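Local coordinates for protein sortase, SrtB family (Streptococcus pneumoniae PCS8235, PDB 4Y4Q) that probably acts as a sortase B cysteine transpeptidase that takes part in building the type II pilus of this pneumococcus, a virulence factor, at residues A[121-126]-A[194-199]; A[142-147]-A[167-172]; A[171-176]-A[180-185]. One frame throughout, in Å; residues are numbered along the deposited sequence.

Contact 1: A[121-126]-A[194-199]; sequences EDFNTI and QAYLDH
Tyr196, on helix 190-202, brings CD2, CE2 and CZ of its ring to Phe123, just before strand 124-129, and Asn124, its first residue. Its CG is anti to the backbone N (chi1 175°), which sends the ring away from the helix toward the strand. Phe123 meets it edge first: CE2 lies 3.8 Å from Tyr196 CD2, and that carbon sits in the plane of the phenyl ring. The approach to the tyrosine ring is oblique, an apolar contact of ring carbons and no stack. The same phenyl edge carries on to Leu197, whose CD1 comes within 4.0 Å of Phe123 CZ, also near the ring plane. Asn124 lies further along the tyrosine. Its ND2 is 3.7 Å from Tyr196 CZ and the amide and ring planes are 54° apart, while Asn124 CB is 4.0 Å from Tyr196 CE2. Two hydrogen bonds hold the amide: ND2 donates to the carbonyl O of Asp184 and OD1 accepts from the N of Ile187. The phenol of Tyr196 donates to the O of Ile182. Ile218 and Leu220 of the adjoining strand 218-225 pack against the same side chains. The contact between strand and helix is therefore apolar and van der Waals in character, and its buried polar ends are satisfied by the backbone of the connection 177-189. The amide in particular is held at both its oxygen and its nitrogen, which fixes which way round it lies.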
ATOM      1  N   GLU A 121      -1.625 -12.626  -3.466  1.00 34.67           N
ATOM      2  CA  GLU A 121      -1.233 -13.897  -2.873  1.00 43.80           C
ATOM      3  C   GLU A 121       0.122 -13.828  -2.172  1.00 38.26           C
ATOM      4  O   GLU A 121       0.428 -14.664  -1.312  1.00 41.47           O
ATOM      5  CB  GLU A 121      -1.198 -14.988  -3.946  1.00 48.50           C
ATOM      6  CG  GLU A 121      -2.547 -15.223  -4.601  1.00 63.33           C
ATOM      7  CD  GLU A 121      -2.561 -16.447  -5.493  1.00 73.95           C
ATOM      8  OE1 GLU A 121      -1.616 -17.267  -5.402  1.00 76.20           O
ATOM      9  OE2 GLU A 121      -3.522 -16.581  -6.284  1.00 76.28           O
ATOM     10  N   ASP A 122       0.934 -12.844  -2.547  1.00 35.05           N
ATOM     11  CA  ASP A 122       2.301 -12.750  -2.034  1.00 32.55           C
ATOM     12  C   ASP A 122       2.267 -12.280  -0.588  1.00 35.80           C
ATOM     13  O   ASP A 122       1.284 -11.667  -0.157  1.00 31.64           O
ATOM     14  CB  ASP A 122       3.125 -11.751  -2.855  1.00 32.94           C
ATOM     15  CG  ASP A 122       3.430 -12.245  -4.266  1.00 41.07           C
ATOM     16  OD1 ASP A 122       3.344 -13.469  -4.511  1.00 47.16           O
ATOM     17  OD2 ASP A 122       3.770 -11.394  -5.124  1.00 37.70           O
ATOM     18  N   PHE A 123       3.348 -12.554   0.143  1.00 35.74           N
ATOM     19  CA  PHE A 123       3.472 -12.126   1.524  1.00 34.40           C
ATOM     20  C   PHE A 123       3.455 -10.604   1.611  1.00 31.10           C
ATOM     21  O   PHE A 123       2.612 -10.029   2.292  1.00 30.32           O
ATOM     22  CB  PHE A 123       4.755 -12.673   2.163  1.00 40.25           C
ATOM     23  CG  PHE A 123       5.141 -11.944   3.421  1.00 36.61           C
ATOM     24  CD1 PHE A 123       4.395 -12.102   4.589  1.00 38.84           C
ATOM     25  CD2 PHE A 123       6.224 -11.073   3.429  1.00 34.41           C
ATOM     26  CE1 PHE A 123       4.738 -11.409   5.748  1.00 39.09           C
ATOM     27  CE2 PHE A 123       6.571 -10.380   4.583  1.00 38.06           C
ATOM     28  CZ  PHE A 123       5.825 -10.543   5.740  1.00 35.56           C
ATOM     29  N   ASN A 124       4.371  -9.962   0.897  1.00 28.92           N
ATOM     30  CA  ASN A 124       4.396  -8.508   0.840  1.00 27.79           C
ATOM     31  C   ASN A 124       4.076  -8.006  -0.563  1.00 31.09           C
ATOM     32  O   ASN A 124       4.706  -8.412  -1.539  1.00 33.93           O
ATOM     33  CB  ASN A 124       5.757  -7.975   1.293  1.00 23.16           C
ATOM     34  CG  ASN A 124       6.901  -8.516   0.459  1.00 28.08           C
ATOM     35  OD1 ASN A 124       6.929  -9.697   0.112  1.00 24.47           O
ATOM     36  ND2 ASN A 124       7.855  -7.652   0.132  1.00 24.07           N
ATOM     37  N   THR A 125       3.095  -7.115  -0.653  1.00 28.40           N
ATOM     38  CA  THR A 125       2.711  -6.517  -1.931  1.00 24.37           C
ATOM     39  C   THR A 125       2.949  -5.018  -1.860  1.00 30.88           C
ATOM     40  O   THR A 125       2.458  -4.335  -0.942  1.00 29.27           O
ATOM     41  CB  THR A 125       1.221  -6.735  -2.233  1.00 30.81           C
ATOM     42  OG1 THR A 125       0.909  -8.139  -2.203  1.00 30.91           O
ATOM     43  CG2 THR A 125       0.879  -6.167  -3.604  1.00 24.09           C
ATOM     44  N   ILE A 126       3.690  -4.495  -2.830  1.00 21.21           N
ATOM     45  CA  ILE A 126       4.062  -3.085  -2.796  1.00 24.45           C
ATOM     46  C   ILE A 126       3.265  -2.341  -3.858  1.00 26.14           C
ATOM     47  O   ILE A 126       3.223  -2.753  -5.029  1.00 28.63           O
ATOM     48  CB  ILE A 126       5.575  -2.897  -3.022  1.00 27.92           C
ATOM     49  CG1 ILE A 126       6.353  -3.739  -2.003  1.00 26.32           C
ATOM     50  CG2 ILE A 126       5.968  -1.421  -2.937  1.00 20.59           C
ATOM     51  CD1 ILE A 126       7.848  -3.636  -2.137  1.00 30.94           C
ATOM     52  N   GLN A 194      10.093 -13.353   8.072  1.00 42.40           N
ATOM     53  CA  GLN A 194      10.188 -12.821   9.430  1.00 41.90           C
ATOM     54  C   GLN A 194      11.285 -11.761   9.548  1.00 43.53           C
ATOM     55  O   GLN A 194      11.088 -10.724  10.181  1.00 37.27           O
ATOM     56  CB  GLN A 194      10.413 -13.929  10.456  1.00 42.92           C
ATOM     57  CG  GLN A 194      10.342 -13.419  11.894  1.00 48.94           C
ATOM     58  CD  GLN A 194       8.939 -12.962  12.269  1.00 55.22           C
ATOM     59  OE1 GLN A 194       7.991 -13.747  12.216  1.00 61.14           O
ATOM     60  NE2 GLN A 194       8.795 -11.683  12.624  1.00 50.13           N
ATOM     61  N   ALA A 195      12.431 -12.015   8.917  1.00 44.50           N
ATOM     62  CA  ALA A 195      13.527 -11.052   8.901  1.00 36.51           C
ATOM     63  C   ALA A 195      13.147  -9.758   8.174  1.00 32.91           C
ATOM     64  O   ALA A 195      13.526  -8.660   8.596  1.00 35.17           O
ATOM     65  CB  ALA A 195      14.781 -11.675   8.279  1.00 42.95           C
ATOM     66  N   TYR A 196      12.411  -9.869   7.074  1.00 31.07           N
ATOM     67  CA  TYR A 196      11.943  -8.668   6.378  1.00 33.57           C
ATOM     68  C   TYR A 196      11.025  -7.860   7.297  1.00 37.71           C
ATOM     69  O   TYR A 196      11.117  -6.634   7.360  1.00 34.09           O
ATOM     70  CB  TYR A 196      11.187  -9.049   5.100  1.00 30.04           C
ATOM     71  CG  TYR A 196      10.540  -7.891   4.355  1.00 26.39           C
ATOM     72  CD1 TYR A 196      11.284  -7.092   3.499  1.00 31.74           C
ATOM     73  CD2 TYR A 196       9.179  -7.637   4.463  1.00 25.84           C
ATOM     74  CE1 TYR A 196      10.701  -6.052   2.791  1.00 28.26           C
ATOM     75  CE2 TYR A 196       8.576  -6.582   3.754  1.00 24.66           C
ATOM     76  CZ  TYR A 196       9.345  -5.804   2.929  1.00 26.33           C
ATOM     77  OH  TYR A 196       8.776  -4.775   2.224  1.00 24.00           O
ATOM     78  N   LEU A 197      10.138  -8.564   7.996  1.00 41.97           N
ATOM     79  CA  LEU A 197       9.188  -7.941   8.915  1.00 42.16           C
ATOM     80  C   LEU A 197       9.927  -7.267  10.064  1.00 42.79           C
ATOM     81  O   LEU A 197       9.636  -6.118  10.415  1.00 52.66           O
ATOM     82  CB  LEU A 197       8.256  -9.016   9.466  1.00 51.07           C
ATOM     83  CG  LEU A 197       6.807  -8.701   9.811  1.00 50.39           C
ATOM     84  CD1 LEU A 197       6.134  -7.902   8.699  1.00 47.78           C
ATOM     85  CD2 LEU A 197       6.100 -10.019  10.017  1.00 45.58           C
ATOM     86  N   ASP A 198      10.898  -7.980  10.632  1.00 38.74           N
ATOM     87  CA  ASP A 198      11.637  -7.478  11.780  1.00 41.87           C
ATOM     88  C   ASP A 198      12.362  -6.174  11.453  1.00 38.33           C
ATOM     89  O   ASP A 198      12.399  -5.253  12.275  1.00 40.06           O
ATOM     90  CB  ASP A 198      12.619  -8.534  12.295  1.00 51.36           C
ATOM     91  CG  ASP A 198      11.942  -9.625  13.126  1.00 61.84           C
ATOM     92  OD1 ASP A 198      10.696  -9.704  13.117  1.00 66.02           O
ATOM     93  OD2 ASP A 198      12.661 -10.407  13.784  1.00 68.72           O
ATOM     94  N   HIS A 199      12.932  -6.090  10.256  1.00 32.94           N
ATOM     95  CA  HIS A 199      13.647  -4.880   9.851  1.00 39.36           C
ATOM     96  C   HIS A 199      12.657  -3.756   9.581  1.00 36.76           C
ATOM     97  O   HIS A 199      12.829  -2.635  10.071  1.00 38.89           O
ATOM     98  CB  HIS A 199      14.535  -5.116   8.614  1.00 36.28           C
ATOM     99  CG  HIS A 199      15.218  -3.874   8.130  1.00 38.11           C
ATOM    100  ND1 HIS A 199      14.728  -3.110   7.090  1.00 41.13           N
ATOM    101  CD2 HIS A 199      16.328  -3.236   8.574  1.00 40.37           C
ATOM    102  CE1 HIS A 199      15.517  -2.064   6.903  1.00 39.42           C
ATOM    103  NE2 HIS A 199      16.492  -2.118   7.792  1.00 40.55           N
TER

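Contact 2: A[142-147]-A[167-172]; sequences AKFADQ and LEIFEM
Ile169 is the first residue of 167-172 to touch the turn at 142-147, and it does so by the end of its side chain. CG1 is anti to the carbonyl carbon and the chain is then extended, carrying CD1 to 3.6 Å from CE2 and 3.8 Å from CZ of Phe144. The methyl meets the far end of the ring obliquely, the two side chains coming from opposite directions. At Phe170 and Glu171 the strand has a classic beta bulge, both residues facing Val236, and their side chains turn to helix 190-202, where each touches Leu201. The extra residue resets the alternation, so Met172, three positions after Ile169, points to the same side. Its CG lies 3.5 Å from CB of Phe144, at the root of that side chain instead of its ring. The methionine then bends (chi2 -90°, chi3 -30°) and wraps past the carbonyl O of Phe144, bringing CE to 3.6 Å from CA of Ala145 and 4.1 Å from its CB. Ile169 and Met172 thus hold Phe144 at its two ends. The type I turn Lys143 to Asp146 presents Phe144 and Ala145 to the strand as helix 139-143 gives way to helix 147-152, which Asp146 caps. Phe144 meets Phe149 of the latter helix edge-to-face, and the turn covers one face of the sheet, over strand 163-176 and its antiparallel neighbour 231-240, with Val77 of strand 73-77, a strand further off, also reaching Phe144 and Ile169.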
ATOM      1  N   ALA A 142       1.359  11.117   3.480  1.00 33.81           N
ATOM      2  CA  ALA A 142       2.319  11.843   4.308  1.00 39.68           C
ATOM      3  C   ALA A 142       1.725  12.297   5.642  1.00 41.45           C
ATOM      4  O   ALA A 142       2.468  12.579   6.585  1.00 41.91           O
ATOM      5  CB  ALA A 142       2.854  13.047   3.553  1.00 46.37           C
ATOM      6  N   LYS A 143       0.394  12.383   5.730  1.00 40.07           N
ATOM      7  CA  LYS A 143      -0.229  12.854   6.969  1.00 34.79           C
ATOM      8  C   LYS A 143      -0.082  11.820   8.069  1.00 34.88           C
ATOM      9  O   LYS A 143      -0.219  12.141   9.248  1.00 39.12           O
ATOM     10  CB  LYS A 143      -1.707  13.207   6.775  1.00 39.13           C
ATOM     11  CG  LYS A 143      -1.970  14.301   5.764  1.00 41.22           C
ATOM     12  CD  LYS A 143      -3.400  14.808   5.883  1.00 41.31           C
ATOM     13  CE  LYS A 143      -3.747  15.766   4.746  1.00 46.70           C
ATOM     14  NZ  LYS A 143      -5.168  16.208   4.847  1.00 56.87           N
ATOM     15  N   PHE A 144       0.199  10.577   7.688  1.00 30.66           N
ATOM     16  CA  PHE A 144       0.434   9.529   8.681  1.00 27.02           C
ATOM     17  C   PHE A 144       1.737   9.750   9.460  1.00 33.28           C
ATOM     18  O   PHE A 144       2.007   9.055  10.436  1.00 33.40           O
ATOM     19  CB  PHE A 144       0.417   8.140   8.024  1.00 24.98           C
ATOM     20  CG  PHE A 144      -0.967   7.666   7.646  1.00 23.89           C
ATOM     21  CD1 PHE A 144      -1.528   8.011   6.424  1.00 27.05           C
ATOM     22  CD2 PHE A 144      -1.712   6.893   8.526  1.00 22.08           C
ATOM     23  CE1 PHE A 144      -2.818   7.580   6.084  1.00 30.54           C
ATOM     24  CE2 PHE A 144      -3.003   6.454   8.190  1.00 22.13           C
ATOM     25  CZ  PHE A 144      -3.555   6.799   6.974  1.00 24.16           C
ATOM     26  N   ALA A 145       2.540  10.726   9.043  1.00 27.35           N
ATOM     27  CA  ALA A 145       3.727  11.084   9.815  1.00 43.45           C
ATOM     28  C   ALA A 145       3.355  11.795  11.119  1.00 43.13           C
ATOM     29  O   ALA A 145       4.174  11.885  12.034  1.00 43.82           O
ATOM     30  CB  ALA A 145       4.679  11.933   8.987  1.00 30.30           C
ATOM     31  N   ASP A 146       2.121  12.289  11.200  1.00 45.92           N
ATOM     32  CA  ASP A 146       1.616  12.923  12.421  1.00 41.88           C
ATOM     33  C   ASP A 146       1.041  11.883  13.392  1.00 41.25           C
ATOM     34  O   ASP A 146       0.232  11.032  13.001  1.00 36.81           O
ATOM     35  CB  ASP A 146       0.561  13.978  12.082  1.00 43.08           C
ATOM     36  CG  ASP A 146       0.037  14.694  13.316  1.00 55.44           C
ATOM     37  OD1 ASP A 146       0.811  15.456  13.944  1.00 59.34           O
ATOM     38  OD2 ASP A 146      -1.151  14.496  13.655  1.00 54.25           O
ATOM     39  N   GLN A 147       1.477  11.948  14.648  1.00 43.90           N
ATOM     40  CA  GLN A 147       1.096  10.969  15.665  1.00 42.68           C
ATOM     41  C   GLN A 147      -0.423  10.789  15.738  1.00 44.38           C
ATOM     42  O   GLN A 147      -0.936   9.676  15.649  1.00 45.71           O
ATOM     43  CB  GLN A 147       1.643  11.401  17.039  1.00 47.83           C
ATOM     44  CG  GLN A 147       1.472  10.363  18.170  1.00 45.32           C
ATOM     45  CD  GLN A 147       2.253   9.073  17.909  1.00 50.38           C
ATOM     46  OE1 GLN A 147       1.691   8.061  17.466  1.00 49.62           O
ATOM     47  NE2 GLN A 147       3.555   9.110  18.170  1.00 50.64           N
ATOM     48  N   LEU A 167      -8.557  -3.850   5.931  1.00 32.75           N
ATOM     49  CA  LEU A 167      -7.155  -3.463   6.055  1.00 27.00           C
ATOM     50  C   LEU A 167      -6.946  -2.906   7.442  1.00 30.98           C
ATOM     51  O   LEU A 167      -7.768  -2.122   7.922  1.00 33.01           O
ATOM     52  CB  LEU A 167      -6.812  -2.362   5.057  1.00 24.72           C
ATOM     53  CG  LEU A 167      -6.672  -2.672   3.566  1.00 31.73           C
ATOM     54  CD1 LEU A 167      -6.387  -1.374   2.829  1.00 23.64           C
ATOM     55  CD2 LEU A 167      -5.545  -3.690   3.326  1.00 28.56           C
ATOM     56  N   GLU A 168      -5.857  -3.296   8.098  1.00 29.13           N
ATOM     57  CA  GLU A 168      -5.510  -2.673   9.367  1.00 30.08           C
ATOM     58  C   GLU A 168      -4.109  -2.103   9.268  1.00 30.45           C
ATOM     59  O   GLU A 168      -3.148  -2.849   9.142  1.00 27.78           O
ATOM     60  CB  GLU A 168      -5.601  -3.688  10.500  1.00 33.68           C
ATOM     61  CG  GLU A 168      -5.288  -3.098  11.871  1.00 43.27           C
ATOM     62  CD  GLU A 168      -5.757  -3.985  13.017  1.00 53.60           C
ATOM     63  OE1 GLU A 168      -6.223  -5.120  12.761  1.00 53.10           O
ATOM     64  OE2 GLU A 168      -5.668  -3.536  14.179  1.00 60.87           O
ATOM     65  N   ILE A 169      -3.981  -0.781   9.298  1.00 28.48           N
ATOM     66  CA  ILE A 169      -2.658  -0.167   9.227  1.00 26.22           C
ATOM     67  C   ILE A 169      -1.861  -0.439  10.514  1.00 29.93           C
ATOM     68  O   ILE A 169      -2.393  -0.283  11.621  1.00 32.89           O
ATOM     69  CB  ILE A 169      -2.770   1.349   8.962  1.00 26.28           C
ATOM     70  CG1 ILE A 169      -3.310   1.593   7.555  1.00 27.31           C
ATOM     71  CG2 ILE A 169      -1.423   2.032   9.097  1.00 18.96           C
ATOM     72  CD1 ILE A 169      -3.615   3.038   7.286  1.00 26.19           C
ATOM     73  N   PHE A 170      -0.595  -0.846  10.389  1.00 27.54           N
ATOM     74  CA  PHE A 170       0.237  -0.999  11.590  1.00 23.27           C
ATOM     75  C   PHE A 170       1.540  -0.205  11.591  1.00 26.91           C
ATOM     76  O   PHE A 170       2.253  -0.189  12.594  1.00 33.32           O
ATOM     77  CB  PHE A 170       0.538  -2.471  11.893  1.00 27.78           C
ATOM     78  CG  PHE A 170       1.327  -3.158  10.823  1.00 30.19           C
ATOM     79  CD1 PHE A 170       2.718  -3.136  10.833  1.00 32.09           C
ATOM     80  CD2 PHE A 170       0.680  -3.826   9.800  1.00 35.16           C
ATOM     81  CE1 PHE A 170       3.449  -3.781   9.833  1.00 29.38           C
ATOM     82  CE2 PHE A 170       1.402  -4.463   8.801  1.00 34.11           C
ATOM     83  CZ  PHE A 170       2.785  -4.437   8.823  1.00 34.77           C
ATOM     84  N   GLU A 171       1.871   0.448  10.488  1.00 28.30           N
ATOM     85  CA  GLU A 171       3.148   1.156  10.444  1.00 30.18           C
ATOM     86  C   GLU A 171       3.191   2.299   9.434  1.00 25.18           C
ATOM     87  O   GLU A 171       2.602   2.204   8.347  1.00 29.83           O
ATOM     88  CB  GLU A 171       4.311   0.172  10.172  1.00 27.80           C
ATOM     89  CG  GLU A 171       5.635   0.876   9.916  1.00 29.76           C
ATOM     90  CD  GLU A 171       6.846  -0.055   9.835  1.00 38.42           C
ATOM     91  OE1 GLU A 171       6.718  -1.273  10.103  1.00 37.21           O
ATOM     92  OE2 GLU A 171       7.941   0.450   9.497  1.00 31.75           O
ATOM     93  N   MET A 172       3.882   3.380   9.797  1.00 23.14           N
ATOM     94  CA  MET A 172       4.293   4.376   8.803  1.00 31.40           C
ATOM     95  C   MET A 172       5.807   4.539   8.874  1.00 35.20           C
ATOM     96  O   MET A 172       6.402   4.554   9.967  1.00 31.72           O
ATOM     97  CB  MET A 172       3.626   5.733   9.064  1.00 33.62           C
ATOM     98  CG  MET A 172       3.555   6.655   7.841  1.00 41.16           C
ATOM     99  SD  MET A 172       4.974   7.756   7.600  1.00 57.99           S
ATOM    100  CE  MET A 172       5.451   7.957   9.263  1.00 28.79           C
TER

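Contact 3: A[171-176]-A[180-185]; sequences EMLEVD and FNIYDP
Val175 and Ile182 both point into the contact and cross at a slant, with CG1 of Val175 4.1 Å from CG1 of Ile182. Leu173, two residues earlier on the same face of the strand, extends this apolar side, its CD2 lying 4.3 Å from Ile182 CD1. Leu200 of helix 190-202 touches both Leu173 and Ile182, and Leu220 of strand 218-225 also packs on Ile182, which encloses this inner half. The outer half, with partly exposed Tyr183 and exposed Asp176, is more open to solvent, although its closest approaches are slightly shorter. There the Tyr183 ring lies obliquely to Val175, whose CG2 is 3.8 Å from the phenol OH and 3.9 Å from CE2. The carbonyl O of Asp176 stands near the ring plane at the edge, 3.8 Å from Tyr183 CE2. Asp176 points away from the loop, and its OD2 is hydrogen-bonded to the N of Tyr178. Tyr183 still has a firm end, since its OH is hydrogen-bonded to OG of Ser222. Tyr183 is the centre of an inverse gamma turn, by which the chain changes course straight after Ile182. This is the beginning of the long connection between strands 163-176 and 218-225, folded back over its own strand; in sortase B enzymes that connection characteristically carries a helix, here 190-202.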
ATOM      1  N   GLU A 171       1.871   0.448  10.488  1.00 28.30           N
ATOM      2  CA  GLU A 171       3.148   1.156  10.444  1.00 30.18           C
ATOM      3  C   GLU A 171       3.191   2.299   9.434  1.00 25.18           C
ATOM      4  O   GLU A 171       2.602   2.204   8.347  1.00 29.83           O
ATOM      5  CB  GLU A 171       4.311   0.172  10.172  1.00 27.80           C
ATOM      6  CG  GLU A 171       5.635   0.876   9.916  1.00 29.76           C
ATOM      7  CD  GLU A 171       6.846  -0.055   9.835  1.00 38.42           C
ATOM      8  OE1 GLU A 171       6.718  -1.273  10.103  1.00 37.21           O
ATOM      9  OE2 GLU A 171       7.941   0.450   9.497  1.00 31.75           O
ATOM     10  N   MET A 172       3.882   3.380   9.797  1.00 23.14           N
ATOM     11  CA  MET A 172       4.293   4.376   8.803  1.00 31.40           C
ATOM     12  C   MET A 172       5.807   4.539   8.874  1.00 35.20           C
ATOM     13  O   MET A 172       6.402   4.554   9.967  1.00 31.72           O
ATOM     14  CB  MET A 172       3.626   5.733   9.064  1.00 33.62           C
ATOM     15  CG  MET A 172       3.555   6.655   7.841  1.00 41.16           C
ATOM     16  SD  MET A 172       4.974   7.756   7.600  1.00 57.99           S
ATOM     17  CE  MET A 172       5.451   7.957   9.263  1.00 28.79           C
ATOM     18  N   LEU A 173       6.445   4.675   7.722  1.00 20.41           N
ATOM     19  CA  LEU A 173       7.872   4.928   7.762  1.00 30.66           C
ATOM     20  C   LEU A 173       8.254   5.837   6.632  1.00 26.59           C
ATOM     21  O   LEU A 173       7.496   5.964   5.665  1.00 28.85           O
ATOM     22  CB  LEU A 173       8.675   3.618   7.736  1.00 38.99           C
ATOM     23  CG  LEU A 173       8.474   2.514   6.693  1.00 45.10           C
ATOM     24  CD1 LEU A 173       8.742   3.024   5.331  1.00 58.22           C
ATOM     25  CD2 LEU A 173       9.478   1.406   6.938  1.00 49.67           C
ATOM     26  N   GLU A 174       9.422   6.459   6.754  1.00 29.34           N
ATOM     27  CA  GLU A 174       9.995   7.255   5.675  1.00 36.64           C
ATOM     28  C   GLU A 174      11.332   6.639   5.311  1.00 31.37           C
ATOM     29  O   GLU A 174      12.114   6.279   6.193  1.00 37.39           O
ATOM     30  CB  GLU A 174      10.164   8.725   6.106  1.00 48.94           C
ATOM     31  CG  GLU A 174       8.825   9.442   6.374  1.00 64.07           C
ATOM     32  CD  GLU A 174       8.983  10.866   6.917  1.00 82.73           C
ATOM     33  OE1 GLU A 174      10.124  11.283   7.226  1.00 92.44           O
ATOM     34  OE2 GLU A 174       7.954  11.570   7.040  1.00 85.57           O
ATOM     35  N   VAL A 175      11.591   6.503   4.014  1.00 27.75           N
ATOM     36  CA  VAL A 175      12.801   5.834   3.540  1.00 36.60           C
ATOM     37  C   VAL A 175      13.269   6.492   2.267  1.00 39.42           C
ATOM     38  O   VAL A 175      12.543   7.291   1.669  1.00 41.12           O
ATOM     39  CB  VAL A 175      12.526   4.355   3.180  1.00 39.80           C
ATOM     40  CG1 VAL A 175      12.205   3.537   4.413  1.00 39.70           C
ATOM     41  CG2 VAL A 175      11.380   4.271   2.173  1.00 34.83           C
ATOM     42  N   ASP A 176      14.472   6.133   1.841  1.00 37.37           N
ATOM     43  CA  ASP A 176      14.983   6.576   0.558  1.00 39.59           C
ATOM     44  C   ASP A 176      14.439   5.646  -0.523  1.00 41.16           C
ATOM     45  O   ASP A 176      14.129   4.486  -0.247  1.00 43.26           O
ATOM     46  CB  ASP A 176      16.502   6.552   0.563  1.00 41.63           C
ATOM     47  CG  ASP A 176      17.083   6.723  -0.816  1.00 49.18           C
ATOM     48  OD1 ASP A 176      17.227   7.890  -1.245  1.00 51.96           O
ATOM     49  OD2 ASP A 176      17.385   5.692  -1.471  1.00 47.73           O
ATOM     50  N   PHE A 180      16.534  -0.944  -0.983  1.00 29.83           N
ATOM     51  CA  PHE A 180      16.070  -2.257  -1.420  1.00 27.82           C
ATOM     52  C   PHE A 180      15.732  -3.180  -0.250  1.00 33.56           C
ATOM     53  O   PHE A 180      15.023  -4.153  -0.429  1.00 41.28           O
ATOM     54  CB  PHE A 180      17.080  -2.877  -2.372  1.00 29.97           C
ATOM     55  CG  PHE A 180      17.410  -1.993  -3.529  1.00 38.30           C
ATOM     56  CD1 PHE A 180      16.429  -1.636  -4.444  1.00 39.98           C
ATOM     57  CD2 PHE A 180      18.689  -1.488  -3.694  1.00 39.18           C
ATOM     58  CE1 PHE A 180      16.731  -0.803  -5.518  1.00 40.62           C
ATOM     59  CE2 PHE A 180      18.997  -0.660  -4.771  1.00 43.98           C
ATOM     60  CZ  PHE A 180      18.023  -0.322  -5.680  1.00 39.63           C
ATOM     61  N   ASN A 181      16.208  -2.860   0.949  1.00 32.32           N
ATOM     62  CA  ASN A 181      15.791  -3.599   2.141  1.00 32.44           C
ATOM     63  C   ASN A 181      14.271  -3.583   2.294  1.00 38.50           C
ATOM     64  O   ASN A 181      13.696  -4.502   2.866  1.00 43.83           O
ATOM     65  CB  ASN A 181      16.406  -2.988   3.406  1.00 27.92           C
ATOM     66  CG  ASN A 181      17.891  -3.219   3.504  1.00 59.89           C
ATOM     67  OD1 ASN A 181      18.356  -4.357   3.433  1.00 61.84           O
ATOM     68  ND2 ASN A 181      18.650  -2.137   3.654  1.00 60.31           N
ATOM     69  N   ILE A 182      13.636  -2.519   1.798  1.00 30.48           N
ATOM     70  CA  ILE A 182      12.195  -2.317   1.962  1.00 25.85           C
ATOM     71  C   ILE A 182      11.428  -2.659   0.685  1.00 23.34           C
ATOM     72  O   ILE A 182      10.371  -3.302   0.716  1.00 30.44           O
ATOM     73  CB  ILE A 182      11.899  -0.852   2.278  1.00 25.02           C
ATOM     74  CG1 ILE A 182      12.652  -0.416   3.540  1.00 24.29           C
ATOM     75  CG2 ILE A 182      10.364  -0.590   2.304  1.00 20.08           C
ATOM     76  CD1 ILE A 182      12.219  -1.115   4.796  1.00 30.43           C
ATOM     77  N   TYR A 183      11.957  -2.186  -0.437  1.00 24.20           N
ATOM     78  CA  TYR A 183      11.343  -2.386  -1.741  1.00 22.46           C
ATOM     79  C   TYR A 183      11.841  -3.686  -2.365  1.00 29.31           C
ATOM     80  O   TYR A 183      12.520  -3.666  -3.394  1.00 28.20           O
ATOM     81  CB  TYR A 183      11.669  -1.200  -2.662  1.00 23.44           C
ATOM     82  CG  TYR A 183      11.039   0.112  -2.219  1.00 26.43           C
ATOM     83  CD1 TYR A 183       9.698   0.380  -2.471  1.00 26.61           C
ATOM     84  CD2 TYR A 183      11.787   1.075  -1.534  1.00 28.09           C
ATOM     85  CE1 TYR A 183       9.114   1.581  -2.057  1.00 32.76           C
ATOM     86  CE2 TYR A 183      11.220   2.265  -1.123  1.00 32.23           C
ATOM     87  CZ  TYR A 183       9.878   2.510  -1.389  1.00 31.34           C
ATOM     88  OH  TYR A 183       9.302   3.694  -0.987  1.00 31.62           O
ATOM     89  N   ASP A 184      11.497  -4.804  -1.731  1.00 29.50           N
ATOM     90  CA  ASP A 184      11.812  -6.152  -2.233  1.00 30.26           C
ATOM     91  C   ASP A 184      10.511  -6.933  -2.159  1.00 26.16           C
ATOM     92  O   ASP A 184      10.219  -7.575  -1.148  1.00 25.33           O
ATOM     93  CB  ASP A 184      12.851  -6.807  -1.328  1.00 27.16           C
ATOM     94  CG  ASP A 184      13.351  -8.142  -1.857  1.00 36.60           C
ATOM     95  OD1 ASP A 184      12.724  -8.733  -2.764  1.00 36.66           O
ATOM     96  OD2 ASP A 184      14.393  -8.601  -1.352  1.00 38.85           O
ATOM     97  N   PRO A 185       9.704  -6.861  -3.223  1.00 27.88           N
ATOM     98  CA  PRO A 185       8.347  -7.410  -3.148  1.00 29.15           C
ATOM     99  C   PRO A 185       8.355  -8.926  -3.320  1.00 29.51           C
ATOM    100  O   PRO A 185       9.264  -9.475  -3.948  1.00 35.45           O
ATOM    101  CB  PRO A 185       7.651  -6.753  -4.346  1.00 32.57           C
ATOM    102  CG  PRO A 185       8.784  -6.649  -5.392  1.00 35.71           C
ATOM    103  CD  PRO A 185      10.044  -6.363  -4.572  1.00 28.22           C
TER

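All three contacts belong to the sortase beta-barrel and reach the same mixed sheet. Contacts 2 and 3 follow one another along strand 163-176, sharing Glu171 and Met172, with centres about 14 Å apart; Ala145 CB just touches Glu174 OE2. Contact 1 spans them both in sequence, joining strand 124-129 to helix 190-202. Its centre is about 10 Å from that of contact 3, and the two meet directly where 180-185 passes Asn124 and Tyr196. Contacts 1 and 2, about 17 Å apart between centres, do not touch. Together they tie the turn between two short helices, the bulged strand and the helix-bearing connection to one barrel.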